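PDB 6P0Y: pyruvate kinase from Cryptosporidium parvum, which catalyses the last step of glycolysis, transferring the phosphate of phosphoenolpyruvate to ADP to give pyruvate and ATP. Local coordinates for the interface of chains A and B. Numbering follows the deposited sequence. Chains: chain A/B, Pyruvate kinase.

Contact 1: the interface of chains A and B. Residues chain A 395, 399, 404, 411, 414, 418; chain B 418, 422.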
loop_
_atom_site.group_PDB
_atom_site.type_symbol
_atom_site.label_atom_id
_atom_site.label_comp_id
_atom_site.label_asym_id
_atom_site.label_seq_id
_atom_site.Cartn_x
_atom_site.Cartn_y
_atom_site.Cartn_z
ATOM N N TYR A 395 0.928 8.138 -10.376
ATOM C CA TYR A 395 -0.297 7.670 -11.080
ATOM C C TYR A 395 -1.299 7.131 -10.052
ATOM O O TYR A 395 -2.429 7.656 -9.996
ATOM C CB TYR A 395 0.028 6.620 -12.149
ATOM C CG TYR A 395 -1.192 5.990 -12.776
ATOM C CD1 TYR A 395 -1.904 6.638 -13.773
ATOM C CD2 TYR A 395 -1.656 4.754 -12.353
ATOM C CE1 TYR A 395 -3.039 6.075 -14.335
ATOM C CE2 TYR A 395 -2.784 4.172 -12.912
ATOM C CZ TYR A 395 -3.479 4.834 -13.908
ATOM O OH TYR A 395 -4.593 4.268 -14.458
ATOM N N HIS A 399 -4.965 8.453 -9.372
ATOM C CA HIS A 399 -6.010 7.464 -9.762
ATOM C C HIS A 399 -6.965 7.216 -8.588
ATOM O O HIS A 399 -8.184 7.091 -8.832
ATOM C CB HIS A 399 -5.369 6.157 -10.257
ATOM C CG HIS A 399 -6.357 5.130 -10.703
ATOM N ND1 HIS A 399 -6.846 5.084 -11.994
ATOM C CD2 HIS A 399 -6.951 4.115 -10.038
ATOM C CE1 HIS A 399 -7.700 4.088 -12.106
ATOM N NE2 HIS A 399 -7.780 3.475 -10.919
ATOM N N LYS A 404 -15.125 6.556 -8.397
ATOM C CA LYS A 404 -15.726 5.693 -9.452
ATOM C C LYS A 404 -17.232 5.608 -9.203
ATOM O O LYS A 404 -17.666 5.736 -8.060
ATOM C CB LYS A 404 -15.062 4.311 -9.439
ATOM C CG LYS A 404 -13.537 4.320 -9.371
ATOM C CD LYS A 404 -12.871 4.798 -10.647
ATOM C CE LYS A 404 -11.686 5.713 -10.416
ATOM N NZ LYS A 404 -10.514 4.990 -9.867
ATOM N N ALA A 411 -11.712 7.186 -18.235
ATOM C CA ALA A 411 -11.406 5.735 -18.243
ATOM C C ALA A 411 -10.454 5.421 -19.401
ATOM O O ALA A 411 -9.476 4.676 -19.180
ATOM C CB ALA A 411 -12.680 4.931 -18.337
ATOM N N CYS A 414 -6.941 6.842 -18.531
ATOM C CA CYS A 414 -6.219 5.950 -17.585
ATOM C C CYS A 414 -5.625 4.753 -18.328
ATOM O O CYS A 414 -4.436 4.464 -18.108
ATOM C CB CYS A 414 -7.132 5.458 -16.472
ATOM S SG CYS A 414 -7.333 6.697 -15.171
ATOM N N GLU A 418 -1.818 3.637 -18.547
ATOM C CA GLU A 418 -1.446 2.288 -18.035
ATOM C C GLU A 418 -0.804 1.480 -19.168
ATOM O O GLU A 418 0.360 1.060 -19.013
ATOM C CB GLU A 418 -2.678 1.573 -17.478
ATOM C CG GLU A 418 -2.631 1.369 -15.974
ATOM C CD GLU A 418 -3.409 0.164 -15.475
ATOM O OE1 GLU A 418 -2.955 -0.972 -15.713
ATOM O OE2 GLU A 418 -4.468 0.365 -14.848
ATOM N N GLU B 418 -9.748 -2.871 -16.252
ATOM C CA GLU B 418 -9.670 -1.539 -15.590
ATOM C C GLU B 418 -10.831 -0.661 -16.067
ATOM O O GLU B 418 -11.603 -0.198 -15.204
ATOM C CB GLU B 418 -8.330 -0.857 -15.869
ATOM C CG GLU B 418 -7.393 -0.846 -14.675
ATOM C CD GLU B 418 -7.554 0.364 -13.766
ATOM O OE1 GLU B 418 -7.685 0.165 -12.535
ATOM O OE2 GLU B 418 -7.536 1.507 -14.288
ATOM N N ASP B 422 -13.984 0.968 -14.010
ATOM C CA ASP B 422 -13.995 2.452 -13.919
ATOM C C ASP B 422 -15.347 3.011 -14.385
ATOM O O ASP B 422 -15.808 3.972 -13.752
ATOM C CB ASP B 422 -12.823 3.062 -14.694
ATOM C CG ASP B 422 -11.510 3.057 -13.926
ATOM O OD1 ASP B 422 -11.497 2.552 -12.783
ATOM O OD2 ASP B 422 -10.506 3.563 -14.475
HETATM O O HOH W 1 -9.544 2.826 -16.550
#

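Contact 2: the interface of chains A and B. Residues chain A 419, 422-423, 522; chain B 406, 408, 411.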
loop_
_atom_site.group_PDB
_atom_site.type_symbol
_atom_site.label_atom_id
_atom_site.label_comp_id
_atom_site.label_asym_id
_atom_site.label_seq_id
_atom_site.Cartn_x
_atom_site.Cartn_y
_atom_site.Cartn_z
ATOM N N SER A 419 -1.548 1.278 -20.261
ATOM C CA SER A 419 -1.068 0.519 -21.447
ATOM C C SER A 419 0.321 1.017 -21.854
ATOM O O SER A 419 1.207 0.174 -22.075
ATOM C CB SER A 419 -2.035 0.626 -22.595
ATOM O OG SER A 419 -3.272 0.020 -22.264
ATOM N N ASP A 422 2.847 -0.273 -19.363
ATOM C CA ASP A 422 2.866 -1.762 -19.395
ATOM C C ASP A 422 3.693 -2.272 -20.584
ATOM O O ASP A 422 4.408 -3.265 -20.391
ATOM C CB ASP A 422 1.446 -2.341 -19.409
ATOM C CG ASP A 422 0.793 -2.405 -18.038
ATOM O OD1 ASP A 422 1.453 -1.993 -17.057
ATOM O OD2 ASP A 422 -0.373 -2.864 -17.964
ATOM N N VAL A 423 3.601 -1.641 -21.761
ATOM C CA VAL A 423 4.291 -2.110 -23.006
ATOM C C VAL A 423 5.457 -1.174 -23.350
ATOM O O VAL A 423 6.064 -1.378 -24.421
ATOM C CB VAL A 423 3.318 -2.238 -24.196
ATOM C CG1 VAL A 423 2.102 -3.076 -23.836
ATOM C CG2 VAL A 423 2.896 -0.887 -24.756
ATOM N N ILE A 522 -3.132 0.043 -29.316
ATOM C CA ILE A 522 -1.664 -0.129 -29.125
ATOM C C ILE A 522 -1.071 -0.416 -30.506
ATOM O O ILE A 522 -1.185 -1.561 -30.966
ATOM C CB ILE A 522 -1.351 -1.226 -28.088
ATOM C CG1 ILE A 522 -2.038 -0.915 -26.754
ATOM C CG2 ILE A 522 0.154 -1.407 -27.940
ATOM C CD1 ILE A 522 -1.724 -1.869 -25.629
ATOM N N VAL B 406 5.174 -5.934 -20.679
ATOM C CA VAL B 406 4.334 -7.124 -21.014
ATOM C C VAL B 406 4.046 -7.126 -22.516
ATOM O O VAL B 406 4.274 -6.091 -23.167
ATOM C CB VAL B 406 3.019 -7.156 -20.213
ATOM C CG1 VAL B 406 3.277 -7.286 -18.721
ATOM C CG2 VAL B 406 2.131 -5.957 -20.512
ATOM N N VAL B 408 1.511 -7.143 -25.785
ATOM C CA VAL B 408 0.384 -6.212 -26.089
ATOM C C VAL B 408 -0.925 -6.815 -25.579
ATOM O O VAL B 408 -1.662 -6.137 -24.871
ATOM C CB VAL B 408 0.327 -5.861 -27.589
ATOM C CG1 VAL B 408 -0.956 -5.123 -27.958
ATOM C CG2 VAL B 408 1.546 -5.059 -28.024
ATOM N N ALA B 411 -1.567 -6.290 -21.891
ATOM C CA ALA B 411 -1.798 -4.847 -21.646
ATOM C C ALA B 411 -3.239 -4.491 -22.032
ATOM O O ALA B 411 -3.896 -3.762 -21.264
ATOM C CB ALA B 411 -0.793 -4.022 -22.411
#

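Contact 1: the interface of chains A and B
A:His399 and B:Glu418 come at each other from opposite sides of the subunit boundary, the imidazole and carboxylate planes turned 47° apart. CE1 of A:His399 lies 3.4 Å from OE2 of B:Glu418, while ring NE2 stands 3.7 Å from carboxylate OE1, too far for a firm bond. From A:Glu418, a chain extended beyond CG crosses B:Glu418 at about a right angle and brings the two OE2 atoms to 3.3 Å. Beside this group, A:Lys404 runs alongside B:Asp422, with CD 3.4 Å from carboxylate OD1. The ammonium NZ makes a long salt bridge of 3.9 Å to the same OD1. A:Ala411 lends its CB to the CB of B:Asp422. Water 1 lies between the carbonyl O of A:Ala411 and OE2 of B:Glu418; its link to OD2 of B:Asp422 is doubtful.

Behind this layer, bends along the A:Lys404 chain, including chi4 at 71°, carry NZ over one face of the imidazole, toward its rim, where it also makes a weak hydrogen bond to A:His399 O. The thiol SG of A:Cys414 meets the ring edge in plane, weakly bonded to ND1, and A:Tyr395 backs the histidine, its ring face against CB. A:His399 ends helix 391-399; both glutamates and B:Asp422 lie on copies of helix 408-422, where the C-terminal alpha/beta domains of two subunits pack.

Contact 2: the interface of chains A and B
A:Ile522 and B:Val408 meet tip to tip where the C-terminal alpha/beta domains of two pyruvate kinase subunits pack, a subunit interface typical of this family of tetramers. The isoleucine stands on strand 517-524 and the valine in the first turn of helix 408-422. Starting from the backbone, CB of A:Ile522 is already 3.9 Å from CG1 of B:Val408. Its short branch, CG2, reaches between the two valine methyls, at 3.9 Å from CG1 of B:Val408 and at a like distance from CG2. The longer branch leaves through CG1 in an extended course (chi2 -176°), which carries CD1 past the valine to the methyl CB of B:Ala411, 4.0 Å away, one turn further along the partner helix.

That same alanine methyl receives A:Val423 from another side, with valine CG1 3.4 Å from CB of B:Ala411. B:Ala411 thus lies under two aliphatic groups, one from the strand and one from the residue just after helix 408-422 of chain A.

A backbone hydrogen bond also crosses here. The amide N of B:Val406 donates to the carbonyl O of A:Asp422 at 2.8 Å, with 153° at the hydrogen and the donor tilted 23° from the carbonyl plane. This carbonyl belongs to the last residue of its helix, and the helix dipole may make it a stronger acceptor. B:Val406 also sets its side chain against the aspartate, CG2 lying 3.8 Å from CB of A:Asp422. A:Ser419, one turn back on the helix, flanks B:Ala411 with its hydroxyl OG 4.0 Å from the alanine carbonyl O.

About 15 Å separates the C-alpha centres of contact 1 and contact 2, and helix 408-422 of both chains runs through each. Asp422 and Ala411 serve in both with the chains exchanged: contact 1 uses them as B:Asp422 and A:Ala411, contact 2 as A:Asp422 and B:Ala411. The twin of contact 1 therefore overlaps contact 2. Glu418 of the two chains meet near the two-fold axis, while the Asp422 end of each helix combines a carboxylate facing the partner's Lys404 with a backbone carbonyl and nearby aliphatic packing. This probably helps to set how two subunits join within the four-chain assembly.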